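Local coordinates for protein trimethylamine-N-oxide reductase (Haemophilus influenzae, PDB 7L5I) that probably reduces S- and N-oxides, trimethylamine N-oxide among them, at a molybdenum centre bound by two molybdopterin guanine dinucleotide cofactors, at residues E116-V121 with Y541-E546; N123-V128 with Q158-A163. All coordinates share one frame; numbering follows the deposited sequence.

Contact 1: residues E116-V121 with Y541-E546; sequences EALDLV and YDIFVE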
loop_
_atom_site.group_PDB
_atom_site.type_symbol
_atom_site.label_atom_id
_atom_site.label_comp_id
_atom_site.label_asym_id
_atom_site.label_seq_id
_atom_site.Cartn_x
_atom_site.Cartn_y
_atom_site.Cartn_z
ATOM N N GLU A 116 -2.548 -30.463 -18.280
ATOM C CA GLU A 116 -1.837 -29.832 -19.384
ATOM C C GLU A 116 -1.172 -28.531 -18.945
ATOM O O GLU A 116 -0.011 -28.267 -19.296
ATOM C CB GLU A 116 -2.799 -29.571 -20.553
ATOM C CG GLU A 116 -2.171 -28.761 -21.693
ATOM C CD GLU A 116 -2.908 -28.905 -23.031
ATOM O OE1 GLU A 116 -3.985 -29.550 -23.066
ATOM O OE2 GLU A 116 -2.385 -28.368 -24.044
ATOM N N ALA A 117 -1.881 -27.716 -18.163
ATOM C CA ALA A 117 -1.334 -26.440 -17.729
ATOM C C ALA A 117 -0.152 -26.613 -16.795
ATOM O O ALA A 117 0.861 -25.910 -16.931
ATOM C CB ALA A 117 -2.424 -25.619 -17.030
ATOM N N LEU A 118 -0.271 -27.529 -15.836
ATOM C CA LEU A 118 0.799 -27.749 -14.871
ATOM C C LEU A 118 2.033 -28.345 -15.525
ATOM O O LEU A 118 3.162 -27.973 -15.178
ATOM C CB LEU A 118 0.298 -28.641 -13.746
ATOM C CG LEU A 118 -0.827 -27.980 -12.947
ATOM C CD1 LEU A 118 -1.488 -29.027 -12.074
ATOM C CD2 LEU A 118 -0.355 -26.818 -12.107
ATOM N N ASP A 119 1.846 -29.283 -16.465
ATOM C CA ASP A 119 2.968 -29.809 -17.233
ATOM C C ASP A 119 3.680 -28.683 -17.998
ATOM O O ASP A 119 4.915 -28.638 -18.055
ATOM C CB ASP A 119 2.491 -30.874 -18.225
ATOM C CG ASP A 119 2.102 -32.197 -17.582
ATOM O OD1 ASP A 119 2.335 -32.424 -16.384
ATOM O OD2 ASP A 119 1.564 -33.055 -18.328
ATOM N N LEU A 120 2.906 -27.762 -18.585
ATOM C CA LEU A 120 3.477 -26.665 -19.352
ATOM C C LEU A 120 4.236 -25.694 -18.460
ATOM O O LEU A 120 5.338 -25.254 -18.820
ATOM C CB LEU A 120 2.380 -25.939 -20.128
ATOM C CG LEU A 120 2.793 -24.826 -21.064
ATOM C CD1 LEU A 120 3.644 -25.378 -22.205
ATOM C CD2 LEU A 120 1.543 -24.129 -21.601
ATOM N N VAL A 121 3.670 -25.328 -17.309
ATOM C CA VAL A 121 4.395 -24.466 -16.374
ATOM C C VAL A 121 5.701 -25.124 -15.960
ATOM O O VAL A 121 6.768 -24.497 -15.968
ATOM C CB VAL A 121 3.532 -24.153 -15.147
ATOM C CG1 VAL A 121 4.357 -23.443 -14.087
ATOM C CG2 VAL A 121 2.338 -23.303 -15.528
ATOM N N TYR A 541 -2.005 -23.162 -2.774
ATOM C CA TYR A 541 -1.273 -24.232 -2.101
ATOM C C TYR A 541 -1.309 -25.506 -2.924
ATOM O O TYR A 541 -0.274 -26.131 -3.158
ATOM C CB TYR A 541 -1.867 -24.472 -0.716
ATOM C CG TYR A 541 -1.149 -25.544 0.089
ATOM C CD1 TYR A 541 -1.432 -26.883 -0.107
ATOM C CD2 TYR A 541 -0.183 -25.219 1.004
ATOM C CE1 TYR A 541 -0.771 -27.872 0.611
ATOM C CE2 TYR A 541 0.475 -26.198 1.733
ATOM C CZ TYR A 541 0.178 -27.515 1.535
ATOM O OH TYR A 541 0.854 -28.470 2.261
ATOM N N ASP A 542 -2.493 -25.870 -3.419
ATOM C CA ASP A 542 -2.644 -27.070 -4.232
ATOM C C ASP A 542 -1.961 -26.930 -5.591
ATOM O O ASP A 542 -1.382 -27.898 -6.095
ATOM C CB ASP A 542 -4.134 -27.386 -4.420
ATOM C CG ASP A 542 -4.806 -27.816 -3.122
ATOM O OD1 ASP A 542 -4.084 -28.074 -2.140
ATOM O OD2 ASP A 542 -6.056 -27.920 -3.089
ATOM N N ILE A 543 -2.028 -25.749 -6.205
ATOM C CA ILE A 543 -1.300 -25.522 -7.448
ATOM C C ILE A 543 0.185 -25.811 -7.250
ATOM O O ILE A 543 0.829 -26.494 -8.061
ATOM C CB ILE A 543 -1.518 -24.079 -7.951
ATOM C CG1 ILE A 543 -2.991 -23.871 -8.368
ATOM C CG2 ILE A 543 -0.604 -23.824 -9.117
ATOM C CD1 ILE A 543 -3.371 -22.455 -8.646
ATOM N N PHE A 544 0.756 -25.274 -6.181
ATOM C CA PHE A 544 2.195 -25.395 -5.998
ATOM C C PHE A 544 2.575 -26.774 -5.507
ATOM O O PHE A 544 3.680 -27.231 -5.802
ATOM C CB PHE A 544 2.704 -24.275 -5.082
ATOM C CG PHE A 544 2.628 -22.922 -5.761
ATOM C CD1 PHE A 544 3.301 -22.715 -6.950
ATOM C CD2 PHE A 544 1.817 -21.896 -5.273
ATOM C CE1 PHE A 544 3.214 -21.492 -7.631
ATOM C CE2 PHE A 544 1.715 -20.697 -5.964
ATOM C CZ PHE A 544 2.410 -20.497 -7.134
ATOM N N VAL A 545 1.672 -27.474 -4.818
ATOM C CA VAL A 545 1.928 -28.882 -4.514
ATOM C C VAL A 545 2.069 -29.686 -5.802
ATOM O O VAL A 545 2.968 -30.534 -5.932
ATOM C CB VAL A 545 0.817 -29.458 -3.621
ATOM C CG1 VAL A 545 0.924 -30.993 -3.581
ATOM C CG2 VAL A 545 0.896 -28.875 -2.244
ATOM N N GLU A 546 1.179 -29.454 -6.768
ATOM C CA GLU A 546 1.277 -30.154 -8.045
ATOM C C GLU A 546 2.558 -29.798 -8.800
ATOM O O GLU A 546 3.178 -30.668 -9.417
ATOM C CB GLU A 546 0.059 -29.854 -8.912
ATOM C CG GLU A 546 -1.216 -30.509 -8.404
ATOM C CD GLU A 546 -1.294 -31.984 -8.768
ATOM O OE1 GLU A 546 -2.126 -32.696 -8.160
ATOM O OE2 GLU A 546 -0.527 -32.426 -9.661
#
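Leu118 reaches across from helix 114-131 and sets its two methyls on different residues of helix 540-550. CD1 lies against the start of the Glu546 side chain, 3.6 Å from Glu546 CB, and the two side chains cross at about a right angle. CD2 turns to the preceding helical turn, where it stands 4.2 Å from Ile543 CG2, a looser apolar touch. CG sits beside the backbone N (chi1 -64°), which points the fork at helix 540-550, one methyl to each residue. Only the aliphatic part of Glu546 serves the contact: the chain bends at chi2 (-79°), and OE2 pairs with Arg550 NH1 in a salt bridge. Arg550, one turn along helix 540-550, also reaches Asp119 OD1 through NE, a salt bridge that crosses to helix 114-131. No hydrogen bond joins the segments; the nearest CA atoms, of Leu118 and Glu546, are 7.3 Å apart. This is plain helix packing in the alpha/beta architecture of the molybdopterin oxidoreductase family, joining parts of the chain over 400 residues apart. Both helices pack on the mixed sheet containing strands 500-503 and 483-488: Ala117 and Ile543 rest on Leu502, Val121 touches Ile485 and Phe544 touches Asn487. Helix 554-558 packs on Phe544 and Val545.

Contact 2: residues N123-V128 with Q158-A163; sequences NQLKRV and QRYMNA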
loop_
_atom_site.group_PDB
_atom_site.type_symbol
_atom_site.label_atom_id
_atom_site.label_comp_id
_atom_site.label_asym_id
_atom_site.label_seq_id
_atom_site.Cartn_x
_atom_site.Cartn_y
_atom_site.Cartn_z
ATOM N N ASN A 123 7.486 -27.449 -17.428
ATOM C CA ASN A 123 8.440 -27.547 -18.524
ATOM C C ASN A 123 9.042 -26.195 -18.886
ATOM O O ASN A 123 10.238 -26.112 -19.203
ATOM C CB ASN A 123 7.763 -28.171 -19.739
ATOM C CG ASN A 123 7.495 -29.649 -19.546
ATOM O OD1 ASN A 123 8.257 -30.345 -18.873
ATOM N ND2 ASN A 123 6.406 -30.135 -20.125
ATOM N N GLN A 124 8.228 -25.133 -18.879
ATOM C CA GLN A 124 8.728 -23.802 -19.211
ATOM C C GLN A 124 9.662 -23.259 -18.144
ATOM O O GLN A 124 10.668 -22.611 -18.473
ATOM C CB GLN A 124 7.560 -22.844 -19.427
ATOM C CG GLN A 124 6.870 -23.076 -20.738
ATOM C CD GLN A 124 7.798 -22.731 -21.895
ATOM O OE1 GLN A 124 8.272 -21.595 -21.994
ATOM N NE2 GLN A 124 8.076 -23.694 -22.739
ATOM N N LEU A 125 9.367 -23.521 -16.859
ATOM C CA LEU A 125 10.281 -23.062 -15.820
ATOM C C LEU A 125 11.540 -23.918 -15.799
ATOM O O LEU A 125 12.635 -23.407 -15.557
ATOM C CB LEU A 125 9.597 -23.091 -14.456
ATOM C CG LEU A 125 8.471 -22.068 -14.245
ATOM C CD1 LEU A 125 7.810 -22.286 -12.893
ATOM C CD2 LEU A 125 8.976 -20.628 -14.369
ATOM N N LYS A 126 11.404 -25.221 -16.047
ATOM C CA LYS A 126 12.580 -26.074 -16.131
ATOM C C LYS A 126 13.512 -25.612 -17.240
ATOM O O LYS A 126 14.739 -25.623 -17.073
ATOM C CB LYS A 126 12.165 -27.528 -16.340
ATOM C CG LYS A 126 13.337 -28.496 -16.175
ATOM C CD LYS A 126 13.045 -29.885 -16.730
ATOM C CE LYS A 126 14.345 -30.702 -16.877
ATOM N NZ LYS A 126 14.650 -31.035 -18.303
ATOM N N ARG A 127 12.954 -25.192 -18.382
ATOM C CA ARG A 127 13.787 -24.711 -19.477
ATOM C C ARG A 127 14.614 -23.517 -19.031
ATOM O O ARG A 127 15.827 -23.451 -19.283
ATOM C CB ARG A 127 12.915 -24.343 -20.678
ATOM C CG ARG A 127 13.698 -23.770 -21.864
ATOM C CD ARG A 127 12.777 -23.405 -23.040
ATOM N NE ARG A 127 12.124 -24.569 -23.645
ATOM C CZ ARG A 127 11.129 -24.501 -24.532
ATOM N NH1 ARG A 127 10.652 -23.326 -24.923
ATOM N NH2 ARG A 127 10.602 -25.614 -25.026
ATOM N N VAL A 128 13.974 -22.551 -18.362
ATOM C CA VAL A 128 14.708 -21.376 -17.903
ATOM C C VAL A 128 15.740 -21.758 -16.852
ATOM O O VAL A 128 16.873 -21.246 -16.850
ATOM C CB VAL A 128 13.739 -20.309 -17.360
ATOM C CG1 VAL A 128 14.550 -19.186 -16.731
ATOM C CG2 VAL A 128 12.831 -19.783 -18.471
ATOM N N GLN A 158 6.757 -18.321 -3.574
ATOM C CA GLN A 158 8.187 -18.213 -3.302
ATOM C C GLN A 158 8.712 -19.475 -2.643
ATOM O O GLN A 158 9.859 -19.857 -2.880
ATOM C CB GLN A 158 8.469 -16.959 -2.478
ATOM C CG GLN A 158 8.164 -15.713 -3.303
ATOM C CD GLN A 158 8.503 -14.438 -2.621
ATOM O OE1 GLN A 158 8.764 -14.403 -1.410
ATOM N NE2 GLN A 158 8.497 -13.342 -3.380
ATOM N N ARG A 159 7.886 -20.127 -1.831
ATOM C CA ARG A 159 8.226 -21.416 -1.246
ATOM C C ARG A 159 8.486 -22.448 -2.328
ATOM O O ARG A 159 9.472 -23.198 -2.267
ATOM C CB ARG A 159 7.109 -21.886 -0.327
ATOM C CG ARG A 159 7.471 -23.125 0.504
ATOM C CD ARG A 159 6.296 -23.495 1.402
ATOM N NE ARG A 159 6.565 -24.733 2.119
ATOM C CZ ARG A 159 7.204 -24.791 3.278
ATOM N NH1 ARG A 159 7.608 -23.674 3.884
ATOM N NH2 ARG A 159 7.435 -25.969 3.848
ATOM N N TYR A 160 7.616 -22.510 -3.336
ATOM C CA TYR A 160 7.848 -23.400 -4.461
ATOM C C TYR A 160 9.116 -23.032 -5.222
ATOM O O TYR A 160 9.904 -23.909 -5.596
ATOM C CB TYR A 160 6.631 -23.378 -5.396
ATOM C CG TYR A 160 6.967 -23.891 -6.773
ATOM C CD1 TYR A 160 7.077 -25.242 -7.025
ATOM C CD2 TYR A 160 7.211 -23.019 -7.812
ATOM C CE1 TYR A 160 7.417 -25.708 -8.283
ATOM C CE2 TYR A 160 7.550 -23.466 -9.060
ATOM C CZ TYR A 160 7.660 -24.805 -9.307
ATOM O OH TYR A 160 7.995 -25.233 -10.570
ATOM N N MET A 161 9.336 -21.735 -5.460
ATOM C CA MET A 161 10.514 -21.319 -6.215
ATOM C C MET A 161 11.785 -21.669 -5.457
ATOM O O MET A 161 12.771 -22.130 -6.055
ATOM C CB MET A 161 10.453 -19.822 -6.502
ATOM C CG MET A 161 9.429 -19.470 -7.570
ATOM S SD MET A 161 9.846 -20.158 -9.196
ATOM C CE MET A 161 8.445 -19.590 -10.156
ATOM N N ASN A 162 11.764 -21.508 -4.139
ATOM C CA ASN A 162 12.936 -21.851 -3.342
ATOM C C ASN A 162 13.166 -23.349 -3.314
ATOM O O ASN A 162 14.313 -23.793 -3.383
ATOM C CB ASN A 162 12.808 -21.290 -1.934
ATOM C CG ASN A 162 13.215 -19.855 -1.866
ATOM O OD1 ASN A 162 14.037 -19.401 -2.654
ATOM N ND2 ASN A 162 12.649 -19.122 -0.920
ATOM N N ALA A 163 12.098 -24.133 -3.224
ATOM C CA ALA A 163 12.259 -25.585 -3.241
ATOM C C ALA A 163 12.813 -26.103 -4.565
ATOM O O ALA A 163 13.370 -27.203 -4.595
ATOM C CB ALA A 163 10.928 -26.271 -2.954
#
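Leu125 of helix 114-131 meets Tyr160 and Met161 of helix 153-163 in a small apolar cluster, where two helices lie together on a mixed beta-sheet, part of the alpha/beta architecture of this molybdopterin oxidoreductase. The two helices are joined here by side chains alone; even the closest CA atoms, of Leu125 and Met161, are 9.8 Å apart.

The leucine can be followed outward. Its CB heads toward the other helix but stops 4.7 Å short of Tyr160 OH. CG, placed beside the backbone N (chi1 -69°), makes no close approach of its own and serves to carry the fork. Of the two methyls, CD2 passes Met161 CE at 4.4 Å, while CD1 does the main work, sitting between the tyrosine and the methionine. Met161 approaches with its terminal methyl: the chain bends at chi2 (-65°), then runs extended through SD, and its CE comes to 3.9 Å from Leu125 CD1; the two side chains cross at about a right angle.

The cluster also rests on the sheet, with Leu125 on Ala456 and Ile485 and Met161 on Tyr458 and Ile137. Farther round helix 153-163, Arg159 is tied by a salt bridge to Glu559 and by hydrogen bonds to the carbonyls of Tyr557 and Thr405.

Tyr160 offers its ring at the edge rather than the face: Leu125 CD1 lies near the ring plane, 4.0 Å from Tyr160 CE2 and 3.8 Å from the phenolic OH.

Overall arrangement
Helix 114-131 serves both contacts, giving Leu118 to helix 540-550 and, two turns on, Leu125 to helix 153-163. The two partner helices also meet each other, Phe544 CD1 lying 3.7 Å from Tyr160 CB, so the three helices pack mutually and the contact centres are only about 11 Å apart. Strand 483-488 runs under both: Ile485 touches Val121 and Leu125. Contact 1 is the nearer to the cofactor, with the Ile543 side chain about 6 Å from a bound molybdopterin guanine dinucleotide, against about 12 Å for Tyr160 in contact 2. Neither contact includes Tyr142, Trp144 or Ser175, the residues around the oxygen atom of the active site.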